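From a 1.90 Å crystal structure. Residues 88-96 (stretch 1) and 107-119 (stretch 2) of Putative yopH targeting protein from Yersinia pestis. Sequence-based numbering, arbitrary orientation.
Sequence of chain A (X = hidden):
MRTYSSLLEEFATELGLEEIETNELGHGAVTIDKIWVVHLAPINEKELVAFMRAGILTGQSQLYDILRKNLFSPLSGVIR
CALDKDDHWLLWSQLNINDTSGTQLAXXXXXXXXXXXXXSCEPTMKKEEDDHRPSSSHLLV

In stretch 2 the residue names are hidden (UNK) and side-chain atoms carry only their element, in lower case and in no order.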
# COMPACT_ATOMS: atom_id res chain seq x y z
N HIS A 88 -2.52 -15.99 4.30
CA HIS A 88 -2.08 -14.64 4.70
C HIS A 88 -2.98 -13.59 4.15
O HIS A 88 -3.42 -13.61 2.98
CB HIS A 88 -0.65 -14.30 4.29
CG HIS A 88 0.38 -15.01 5.10
ND1 HIS A 88 1.44 -14.36 5.71
CD2 HIS A 88 0.49 -16.31 5.42
CE1 HIS A 88 2.19 -15.26 6.33
NE2 HIS A 88 1.62 -16.45 6.19
N TRP A 89 -3.19 -12.60 5.00
CA TRP A 89 -3.92 -11.43 4.61
C TRP A 89 -3.12 -10.62 3.61
O TRP A 89 -1.90 -10.42 3.76
CB TRP A 89 -4.23 -10.57 5.82
CG TRP A 89 -5.26 -11.20 6.71
CD1 TRP A 89 -5.10 -11.70 7.99
CD2 TRP A 89 -6.64 -11.35 6.39
NE1 TRP A 89 -6.31 -12.14 8.47
CE2 TRP A 89 -7.27 -11.93 7.51
CE3 TRP A 89 -7.40 -11.02 5.28
CZ2 TRP A 89 -8.64 -12.23 7.53
CZ3 TRP A 89 -8.77 -11.34 5.29
CH2 TRP A 89 -9.36 -11.91 6.42
N LEU A 90 -3.82 -10.16 2.59
CA LEU A 90 -3.27 -9.24 1.61
C LEU A 90 -4.16 -8.00 1.68
O LEU A 90 -5.34 -8.04 1.29
CB LEU A 90 -3.34 -9.87 0.22
CG LEU A 90 -2.44 -9.24 -0.87
CD1 LEU A 90 -2.37 -10.19 -2.05
CD2 LEU A 90 -2.91 -7.86 -1.33
N LEU A 91 -3.56 -6.90 2.13
CA LEU A 91 -4.27 -5.66 2.46
C LEU A 91 -4.01 -4.68 1.33
O LEU A 91 -2.85 -4.56 0.83
CB LEU A 91 -3.78 -5.11 3.78
CG LEU A 91 -3.76 -6.05 4.98
CD1 LEU A 91 -3.24 -5.29 6.19
CD2 LEU A 91 -5.14 -6.63 5.18
N TRP A 92 -5.04 -3.98 0.86
CA TRP A 92 -4.87 -3.25 -0.35
C TRP A 92 -5.86 -2.07 -0.45
O TRP A 92 -6.94 -2.00 0.20
CB TRP A 92 -4.97 -4.13 -1.61
CG TRP A 92 -6.33 -4.79 -1.80
CD1 TRP A 92 -6.68 -6.05 -1.38
CD2 TRP A 92 -7.46 -4.29 -2.55
NE1 TRP A 92 -7.92 -6.38 -1.86
CE2 TRP A 92 -8.47 -5.29 -2.48
CE3 TRP A 92 -7.76 -3.05 -3.20
CZ2 TRP A 92 -9.72 -5.12 -3.09
CZ3 TRP A 92 -9.00 -2.88 -3.76
CH2 TRP A 92 -9.96 -3.92 -3.72
N SER A 93 -5.43 -1.08 -1.19
CA SER A 93 -6.32 0.05 -1.52
C SER A 93 -6.10 0.41 -2.99
O SER A 93 -4.96 0.33 -3.53
CB SER A 93 -6.09 1.31 -0.65
OG SER A 93 -7.12 2.26 -0.89
N GLN A 94 -7.20 0.78 -3.64
CA GLN A 94 -7.21 1.10 -5.06
C GLN A 94 -7.70 2.54 -5.24
O GLN A 94 -8.73 2.88 -4.72
CB GLN A 94 -8.09 0.09 -5.84
CG GLN A 94 -8.08 0.30 -7.36
CD GLN A 94 -8.64 -0.93 -8.12
OE1 GLN A 94 -8.54 -2.10 -7.67
NE2 GLN A 94 -9.19 -0.67 -9.28
N LEU A 95 -6.92 3.35 -5.93
CA LEU A 95 -7.08 4.78 -5.99
C LEU A 95 -6.91 5.33 -7.43
O LEU A 95 -6.11 4.87 -8.22
CB LEU A 95 -6.01 5.46 -5.12
CG LEU A 95 -5.98 5.04 -3.64
CD1 LEU A 95 -4.72 4.25 -3.33
CD2 LEU A 95 -6.16 6.26 -2.74
N ASN A 96 -7.60 6.42 -7.68
CA ASN A 96 -7.47 7.16 -8.85
C ASN A 96 -6.26 8.05 -8.77
O ASN A 96 -6.12 8.87 -7.85
CB ASN A 96 -8.75 7.99 -9.04
CG ASN A 96 -8.72 8.79 -10.28
OD1 ASN A 96 -8.14 9.88 -10.32
ND2 ASN A 96 -9.45 8.29 -11.33
N UNK A 107 -1.66 8.44 4.15
CA UNK A 107 -2.72 7.88 5.04
C UNK A 107 -3.02 6.43 4.75
O UNK A 107 -3.25 5.63 5.66
o UNK A 107 -3.91 9.93 5.42
c UNK A 107 -4.06 8.64 4.95
N UNK A 108 -3.09 6.09 3.47
CA UNK A 108 -3.23 4.69 3.03
C UNK A 108 -2.10 3.83 3.58
O UNK A 108 -2.31 2.77 4.17
c UNK A 108 -4.61 5.16 1.01
c UNK A 108 -3.20 3.15 1.01
c UNK A 108 -3.29 4.58 1.48
N UNK A 109 -0.89 4.34 3.46
CA UNK A 109 0.25 3.58 3.93
C UNK A 109 0.14 3.29 5.45
O UNK A 109 0.34 2.16 5.95
c UNK A 109 2.81 3.58 4.00
c UNK A 109 3.23 3.97 5.39
c UNK A 109 3.95 3.82 3.02
c UNK A 109 1.53 4.32 3.57
N UNK A 110 -0.16 4.33 6.19
CA UNK A 110 -0.26 4.19 7.66
C UNK A 110 -1.48 3.32 8.04
O UNK A 110 -1.44 2.60 9.02
o UNK A 110 -1.27 6.41 7.87
c UNK A 110 1.03 6.21 8.22
c UNK A 110 -0.26 5.55 8.40
N UNK A 111 -2.54 3.37 7.27
CA UNK A 111 -3.73 2.53 7.53
C UNK A 111 -3.48 1.06 7.22
O UNK A 111 -3.93 0.15 7.93
c UNK A 111 -4.92 3.03 6.73
o UNK A 111 -5.33 4.29 7.25
N UNK A 112 -2.73 0.84 6.15
CA UNK A 112 -2.33 -0.52 5.76
C UNK A 112 -1.55 -1.15 6.90
O UNK A 112 -1.86 -2.27 7.37
c UNK A 112 -1.23 -0.04 1.97
c UNK A 112 -3.12 -1.40 2.83
c UNK A 112 -1.46 -0.48 4.48
c UNK A 112 -2.16 -0.26 3.16
N UNK A 113 -0.52 -0.41 7.37
CA UNK A 113 0.33 -0.86 8.46
C UNK A 113 -0.48 -1.09 9.72
O UNK A 113 -0.31 -2.09 10.41
c UNK A 113 2.22 -0.14 10.00
c UNK A 113 2.48 0.02 7.49
c UNK A 113 1.52 0.14 8.68
N UNK A 114 -1.38 -0.17 10.03
CA UNK A 114 -2.21 -0.33 11.23
C UNK A 114 -3.12 -1.58 11.18
O UNK A 114 -3.33 -2.25 12.18
c UNK A 114 -3.08 0.92 11.46
o UNK A 114 -1.30 1.94 12.80
c UNK A 114 -2.31 2.11 12.10
o UNK A 114 -2.78 3.25 11.91
N UNK A 115 -3.65 -1.87 10.01
CA UNK A 115 -4.53 -3.04 9.78
C UNK A 115 -3.75 -4.31 9.97
O UNK A 115 -4.22 -5.20 10.68
c UNK A 115 -7.50 -3.88 9.12
c UNK A 115 -5.16 -3.01 8.39
c UNK A 115 -6.34 -3.99 8.14
c UNK A 115 -8.67 -4.78 8.74
n UNK A 115 -9.87 -4.60 9.60
N UNK A 116 -2.53 -4.33 9.42
CA UNK A 116 -1.63 -5.44 9.59
C UNK A 116 -1.34 -5.76 11.07
O UNK A 116 -1.47 -6.89 11.52
c UNK A 116 -0.39 -5.16 8.80
N UNK A 117 -1.01 -4.72 11.83
CA UNK A 117 -0.88 -4.82 13.27
C UNK A 117 -2.20 -5.30 13.92
O UNK A 117 -2.19 -6.32 14.59
c UNK A 117 -0.45 -3.52 15.37
c UNK A 117 1.01 -3.14 13.34
c UNK A 117 -0.39 -3.47 13.86
N UNK A 118 -3.33 -4.62 13.70
CA UNK A 118 -4.61 -5.04 14.25
C UNK A 118 -4.97 -6.51 13.93
O UNK A 118 -5.53 -7.19 14.77
c UNK A 118 -5.55 -2.66 14.12
o UNK A 118 -6.25 -4.38 12.53
c UNK A 118 -5.83 -4.14 13.87
N UNK A 119 -4.66 -6.98 12.73
CA UNK A 119 -4.86 -8.36 12.39
C UNK A 119 -3.70 -9.16 12.96
O UNK A 119 -3.73 -10.37 12.86
c UNK A 119 -4.92 -8.50 10.85
c UNK A 119 -7.44 -8.68 10.61
c UNK A 119 -6.20 -7.94 10.20
c UNK A 119 -6.14 -7.97 8.69

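Position 107 has one carbon and then one oxygen, and it lies out of reach of the strand. It is S107. Position 108 has a carbon at CB carrying two more carbons. One of these lies 3.8 Å from CB of S93, and the other 4.2 Å from CD2 of L95. It is V108. The S93 contact is to its CG1, the L95 contact to its CG2.

Position 109 has four carbons, forked at the second, with no contact to the strand. It is L109, buried elsewhere in the structure. Position 110 has a CB carrying one oxygen and one carbon. This is T110, also out of reach. Position 111 has one carbon and one oxygen. The oxygen lies 2.9 Å from O of S107. The residue is S111, and its OG donates a hydrogen bond to that carbonyl one turn back.

Position 112 has four carbons, forked at the second. Its CB points sideways, but one terminal carbon comes 3.9 Å from CB of L91 and 3.8 Å from N of W92. It is L112, and that carbon is CD2. Position 113 has a CB carrying two carbons and points away from the strand. It is V113. Position 114 has two carbons, the second carrying two oxygens. It also points away, into an exposed setting, and is D114.

Position 115 has four carbons in a row ending in nitrogen. Its CB lies 3.7 Å from CD1 of L91, while the end of the chain leads away. It is K115. Position 116 has a single carbon, CB, 3.9 Å from CD1 of L91. It is A116.

Position 117 has a CB carrying two carbons, exposed and pointing away. It is V117. Position 118 has a CB carrying one oxygen and one carbon. The oxygen lies 2.9 Å from O of K115. It is T118, whose OG1 donates a hydrogen bond to that carbonyl.

Position 119 has four carbons, forked at the second. One terminal carbon lies 3.9 Å from CG of W89 and 3.9 Å from CD2 of L91. It is L119. Its CD1 sits over the face of the W89 five-membered ring, 11° off the normal, in a CH-pi contact.

The helix runs nearly antiparallel to the strand, at 159°. W89, L91, S93 and L95 alternate along the strand and point toward it. No hydrogen bond crosses between the stretches, so packing makes the contact. L91 is central: its CD1 lies 3.4 Å from N of A116 and 3.5 Å from O of L112, close against the helix backbone.

Stretch 2 107-119: SVLTSLVDKAVTL
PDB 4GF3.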